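Bacterial transferase hexapeptide (Three repeats) family protein (Acinetobacter baumannii, PDB 4M9C) acetylates a UDP-linked amino sugar in the biosynthesis of UDP-N,N'-diacetylbacillosamine, most likely with acetyl-CoA as the acetyl donor. Local coordinates at the interface of chains A and B. Numbering follows the deposited sequence. Chains: chain A/B, Bacterial transferase hexapeptide (Three repeats) family protein.

Contact 1: the interface of chains A and B. Residues chain A 97, 99, 115-117, 119, 133-135; chain B 97, 114-115, 132-133.
Turns of the left-handed beta-helix form this patch, where aromatic side chains at the corners of chain B's coils enter a groove between successive coils of chain A. B:Tyr133 slides past A:Tyr135 in the opposite direction, its CE2 3.3 Å from CD2 of that ring. Its phenol OH donates a hydrogen bond of 2.6 Å to the main-chain O of A:Phe115. That oxygen lies at the edge of the tyrosine ring, in its plane, whereas the hydroxyl sits above the carbonyl plane. B:Ile132 reaches the A:Tyr135 ring as well: CG1 lies between the backbone N and the carbonyl carbon (chi1 55°), and the anti chi2 (179°) carries CD1 over one face near the rim, 3.8 Å from the centroid, as a CH-pi contact.

One coil away, B:Phe115 points tip to tip at A:Val99, its CE2 3.6 Å from CG2 of the valine. Between the two aromatics, A:Cys117 CB lies 3.7 Å from CE2 of B:Phe115 and also borders the B:Tyr133 phenol. The two Phe115 side chains cross obliquely, the chain B CD1 at the edge of the A:Phe115 ring. Each ring carries ND2 of its own chain's Asn97 over the centre of one face; OD1 accepts the phenylalanine N-H, which fixes the amide there. Water 1 lies 2.8 Å from B:Asn97 ND2 and 2.7 Å from the main-chain O of A:Asn97.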
# COMPACT_ATOMS: atom_id res chain seq x y z
N ASN A 97 -2.36 3.28 11.79
CA ASN A 97 -1.73 3.95 10.66
C ASN A 97 -2.70 4.46 9.59
O ASN A 97 -2.27 4.91 8.53
CB ASN A 97 -0.64 3.07 10.02
CG ASN A 97 -1.20 1.85 9.30
OD1 ASN A 97 -2.42 1.69 9.20
ND2 ASN A 97 -0.32 0.99 8.82
N VAL A 99 -4.93 6.87 7.50
CA VAL A 99 -4.85 8.29 7.19
C VAL A 99 -6.20 8.80 6.68
O VAL A 99 -6.80 8.20 5.78
CB VAL A 99 -3.77 8.56 6.11
CG1 VAL A 99 -3.84 10.01 5.62
CG2 VAL A 99 -2.39 8.23 6.66
N PHE A 115 -3.22 0.44 6.89
CA PHE A 115 -2.77 1.03 5.63
C PHE A 115 -3.90 1.54 4.75
O PHE A 115 -3.78 1.59 3.52
CB PHE A 115 -1.87 0.06 4.84
CG PHE A 115 -0.66 -0.37 5.59
CD1 PHE A 115 0.43 0.49 5.72
CD2 PHE A 115 -0.61 -1.61 6.21
CE1 PHE A 115 1.56 0.11 6.45
CE2 PHE A 115 0.51 -1.99 6.93
CZ PHE A 115 1.60 -1.13 7.05
N THR A 116 -5.01 1.92 5.37
CA THR A 116 -6.08 2.54 4.60
C THR A 116 -5.92 4.05 4.56
O THR A 116 -5.27 4.65 5.42
CB THR A 116 -7.47 2.23 5.17
OG1 THR A 116 -7.43 2.31 6.60
CG2 THR A 116 -7.93 0.84 4.71
N CYS A 117 -6.54 4.67 3.56
CA CYS A 117 -6.38 6.09 3.35
C CYS A 117 -7.65 6.67 2.75
O CYS A 117 -8.15 6.17 1.75
CB CYS A 117 -5.20 6.34 2.40
SG CYS A 117 -4.84 8.12 2.11
N THR A 119 -8.82 10.48 1.47
CA THR A 119 -8.23 11.80 1.24
C THR A 119 -9.15 12.96 1.66
O THR A 119 -9.42 13.11 2.84
CB THR A 119 -7.65 11.96 -0.18
OG1 THR A 119 -8.69 11.87 -1.16
CG2 THR A 119 -6.58 10.90 -0.46
N TYR A 133 -4.90 -1.68 2.85
CA TYR A 133 -4.37 -1.01 1.66
C TYR A 133 -5.43 -0.44 0.73
O TYR A 133 -5.09 0.06 -0.33
CB TYR A 133 -3.43 -1.91 0.84
CG TYR A 133 -2.27 -2.46 1.64
CD1 TYR A 133 -1.09 -1.73 1.78
CD2 TYR A 133 -2.36 -3.70 2.25
CE1 TYR A 133 -0.03 -2.24 2.51
CE2 TYR A 133 -1.32 -4.21 2.98
CZ TYR A 133 -0.15 -3.48 3.11
OH TYR A 133 0.88 -4.00 3.84
N SER A 134 -6.70 -0.49 1.11
CA SER A 134 -7.71 0.16 0.28
C SER A 134 -7.76 1.67 0.54
O SER A 134 -7.37 2.14 1.62
CB SER A 134 -9.11 -0.48 0.45
OG SER A 134 -9.64 -0.27 1.75
N TYR A 135 -8.22 2.43 -0.44
CA TYR A 135 -8.33 3.88 -0.26
C TYR A 135 -9.50 4.48 -1.02
O TYR A 135 -10.02 3.88 -1.96
CB TYR A 135 -7.03 4.57 -0.68
CG TYR A 135 -6.74 4.56 -2.16
CD1 TYR A 135 -7.46 5.36 -3.04
CD2 TYR A 135 -5.70 3.80 -2.67
CE1 TYR A 135 -7.18 5.38 -4.41
CE2 TYR A 135 -5.41 3.81 -4.03
CZ TYR A 135 -6.15 4.60 -4.89
OH TYR A 135 -5.86 4.60 -6.24
N ASN B 97 3.94 9.86 6.82
CA ASN B 97 4.26 8.43 6.74
C ASN B 97 5.09 8.01 5.52
O ASN B 97 5.33 6.82 5.30
CB ASN B 97 2.98 7.59 6.84
CG ASN B 97 2.10 7.72 5.59
OD1 ASN B 97 2.48 8.37 4.61
ND2 ASN B 97 0.92 7.10 5.63
N PRO B 114 0.57 10.44 0.94
CA PRO B 114 0.61 9.36 1.94
C PRO B 114 0.93 7.97 1.38
O PRO B 114 0.59 7.63 0.23
CB PRO B 114 -0.80 9.42 2.54
CG PRO B 114 -1.14 10.88 2.45
CD PRO B 114 -0.65 11.25 1.07
N PHE B 115 1.61 7.18 2.20
CA PHE B 115 2.00 5.81 1.88
C PHE B 115 2.93 5.68 0.68
O PHE B 115 2.98 4.65 0.04
CB PHE B 115 0.76 4.91 1.73
CG PHE B 115 -0.09 4.86 2.97
CD1 PHE B 115 0.27 4.08 4.05
CD2 PHE B 115 -1.26 5.61 3.06
CE1 PHE B 115 -0.52 4.05 5.22
CE2 PHE B 115 -2.04 5.58 4.21
CZ PHE B 115 -1.67 4.80 5.29
N ILE B 132 -0.66 8.71 -3.69
CA ILE B 132 -0.74 7.72 -2.62
C ILE B 132 -0.37 6.29 -3.04
O ILE B 132 -0.75 5.82 -4.12
CB ILE B 132 -2.09 7.75 -1.90
CG1 ILE B 132 -3.25 7.58 -2.89
CG2 ILE B 132 -2.25 9.08 -1.16
CD1 ILE B 132 -4.59 7.59 -2.20
N TYR B 133 0.39 5.62 -2.18
CA TYR B 133 0.86 4.25 -2.39
C TYR B 133 1.85 4.03 -3.53
O TYR B 133 2.22 2.89 -3.79
CB TYR B 133 -0.32 3.28 -2.56
CG TYR B 133 -1.29 3.32 -1.41
CD1 TYR B 133 -1.08 2.54 -0.28
CD2 TYR B 133 -2.40 4.14 -1.46
CE1 TYR B 133 -1.98 2.58 0.79
CE2 TYR B 133 -3.29 4.19 -0.42
CZ TYR B 133 -3.08 3.40 0.70
OH TYR B 133 -3.99 3.45 1.73
O HOH W 1 0.18 5.92 8.01

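Contact 2: the interface of chains A and B. Residues chain A 101-102, 119-121; chain B 15-16, 19-20, 46.
The N-terminal domain of chain B, whose Rossmann-like fold supplies helix 14-24, here rests its first helical turns and the nearby B:Asn46 on coil corners of the chain A beta-helix.

Paired amides make the most directional polar contact. A:Asn121 and B:Asn46 meet tip to tip with their planes 18° apart, and each gives an N-H to the other's oxygen. A:Asn121 ND2 is 2.7 Å from B:Asn46 OD1, and B:Asn46 ND2 is 2.9 Å from A:Asn121 OD1. Both donors use an in-plane lone pair of the acceptor, so the reciprocal bonds fix the rotation of both groups.

A second polar group gathers around the carbonyl of B:Lys15. A:Ser120, its OG anti to the carbonyl carbon (chi1 -58°), donates to B:Lys15 O over 2.8 Å, from well above the carbonyl plane. The serine oxygen also accepts the N-H of A:Asp102, which ties neighbouring coils of chain A together beneath the helix. Water 2 joins the same carbonyl to the carboxylate of A:Asp102, 2.7 Å from OD2, and to the amide oxygen of B:Asn46.

Van der Waals packing completes the patch, with aliphatic carbons of B:Lys15 and B:Pro19 lying against an amide and a carboxylate. The B:Lys15 chain crosses A:Asn121 at about a right angle, laying CD 3.5 Å from CG of the amide. B:Pro19 crosses A:Asp102 obliquely, B:Pro19 CG lying 3.4 Å from A:Asp102 CG, the carboxylate carbon. A:Leu101, CG anti to the carbonyl carbon (chi1 -60°), sends CD1 towards B:Glu16, 3.9 Å from CG of the glutamate.

Together these contacts dock the N-terminal domain of one subunit on the beta-helix of its neighbour, and so appear to set the orientation of that domain within the trimeric assembly.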
# COMPACT_ATOMS: atom_id res chain seq x y z
N LEU A 101 -7.81 12.69 5.57
CA LEU A 101 -7.49 14.10 5.36
C LEU A 101 -8.69 15.04 5.61
O LEU A 101 -9.39 14.91 6.62
CB LEU A 101 -6.87 14.32 3.97
CG LEU A 101 -5.56 13.53 3.74
CD1 LEU A 101 -4.91 13.87 2.40
CD2 LEU A 101 -4.56 13.77 4.89
N ASP A 102 -8.93 15.99 4.71
CA ASP A 102 -9.89 17.07 4.95
C ASP A 102 -11.33 16.75 4.55
O ASP A 102 -11.56 16.15 3.52
CB ASP A 102 -9.48 18.33 4.18
CG ASP A 102 -8.49 19.20 4.93
OD1 ASP A 102 -8.25 18.94 6.14
OD2 ASP A 102 -7.97 20.15 4.31
N THR A 119 -8.82 10.48 1.47
CA THR A 119 -8.23 11.80 1.24
C THR A 119 -9.15 12.96 1.66
O THR A 119 -9.42 13.11 2.84
CB THR A 119 -7.65 11.96 -0.18
OG1 THR A 119 -8.69 11.87 -1.16
CG2 THR A 119 -6.58 10.90 -0.46
N SER A 120 -9.64 13.75 0.71
CA SER A 120 -10.41 14.95 1.06
C SER A 120 -11.75 15.12 0.33
O SER A 120 -11.87 14.76 -0.84
CB SER A 120 -9.57 16.21 0.81
OG SER A 120 -8.36 16.16 1.55
N ASN A 121 -12.73 15.69 1.03
CA ASN A 121 -14.01 16.02 0.42
C ASN A 121 -14.70 14.76 -0.04
O ASN A 121 -14.92 14.55 -1.24
CB ASN A 121 -13.82 16.99 -0.75
CG ASN A 121 -13.34 18.36 -0.28
OD1 ASN A 121 -14.14 19.23 0.03
ND2 ASN A 121 -12.03 18.52 -0.20
N LYS B 15 -7.15 19.59 -3.10
CA LYS B 15 -7.82 19.42 -1.81
C LYS B 15 -7.08 18.41 -0.94
O LYS B 15 -7.19 18.42 0.29
CB LYS B 15 -9.28 18.99 -1.98
CG LYS B 15 -10.14 19.92 -2.83
CD LYS B 15 -11.50 19.25 -3.15
CE LYS B 15 -11.99 19.59 -4.54
NZ LYS B 15 -13.46 19.36 -4.66
N GLU B 16 -6.34 17.52 -1.59
CA GLU B 16 -5.54 16.51 -0.91
C GLU B 16 -4.21 17.11 -0.45
O GLU B 16 -3.71 16.83 0.64
CB GLU B 16 -5.28 15.34 -1.86
CG GLU B 16 -4.18 14.39 -1.41
CD GLU B 16 -3.59 13.57 -2.56
OE1 GLU B 16 -3.51 14.08 -3.70
OE2 GLU B 16 -3.21 12.40 -2.31
N PRO B 19 -3.99 19.79 3.10
CA PRO B 19 -3.77 19.24 4.44
C PRO B 19 -2.33 18.77 4.62
O PRO B 19 -1.82 18.82 5.74
CB PRO B 19 -4.70 18.03 4.49
CG PRO B 19 -5.67 18.22 3.39
CD PRO B 19 -5.04 19.08 2.36
N LEU B 20 -1.70 18.30 3.55
CA LEU B 20 -0.32 17.86 3.63
C LEU B 20 0.59 19.05 3.91
O LEU B 20 1.48 18.99 4.76
CB LEU B 20 0.11 17.16 2.34
CG LEU B 20 -0.67 15.90 1.95
CD1 LEU B 20 -0.06 15.26 0.71
CD2 LEU B 20 -0.69 14.91 3.12
N ASN B 46 -12.88 24.53 1.37
CA ASN B 46 -12.53 23.95 2.67
C ASN B 46 -11.99 25.00 3.64
O ASN B 46 -11.09 24.73 4.44
CB ASN B 46 -11.55 22.78 2.51
CG ASN B 46 -12.12 21.64 1.65
OD1 ASN B 46 -11.37 20.88 1.04
ND2 ASN B 46 -13.44 21.54 1.61
O HOH W 2 -8.35 20.82 1.76

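Contact 1 and contact 2 lie about 13 Å apart, measured between the centres of their C-alpha atoms, and form parts of one continuous interface. A:Thr119 belongs to both, next to strand 117-118, and the same coils of chain A serve both patches, at neighbouring positions along the chain. Chain B contributes differently to each: its beta-helix to contact 1 and its N-terminal domain to contact 2. Packing of beta-helix against beta-helix is thereby coupled to domain docking. The two chains offer partly different surfaces, A:Val99, A:Cys117 and A:Tyr135 receiving B:Phe115 and B:Tyr133, which fits a cyclic trimer, as is typical of hexapeptide acyltransferases.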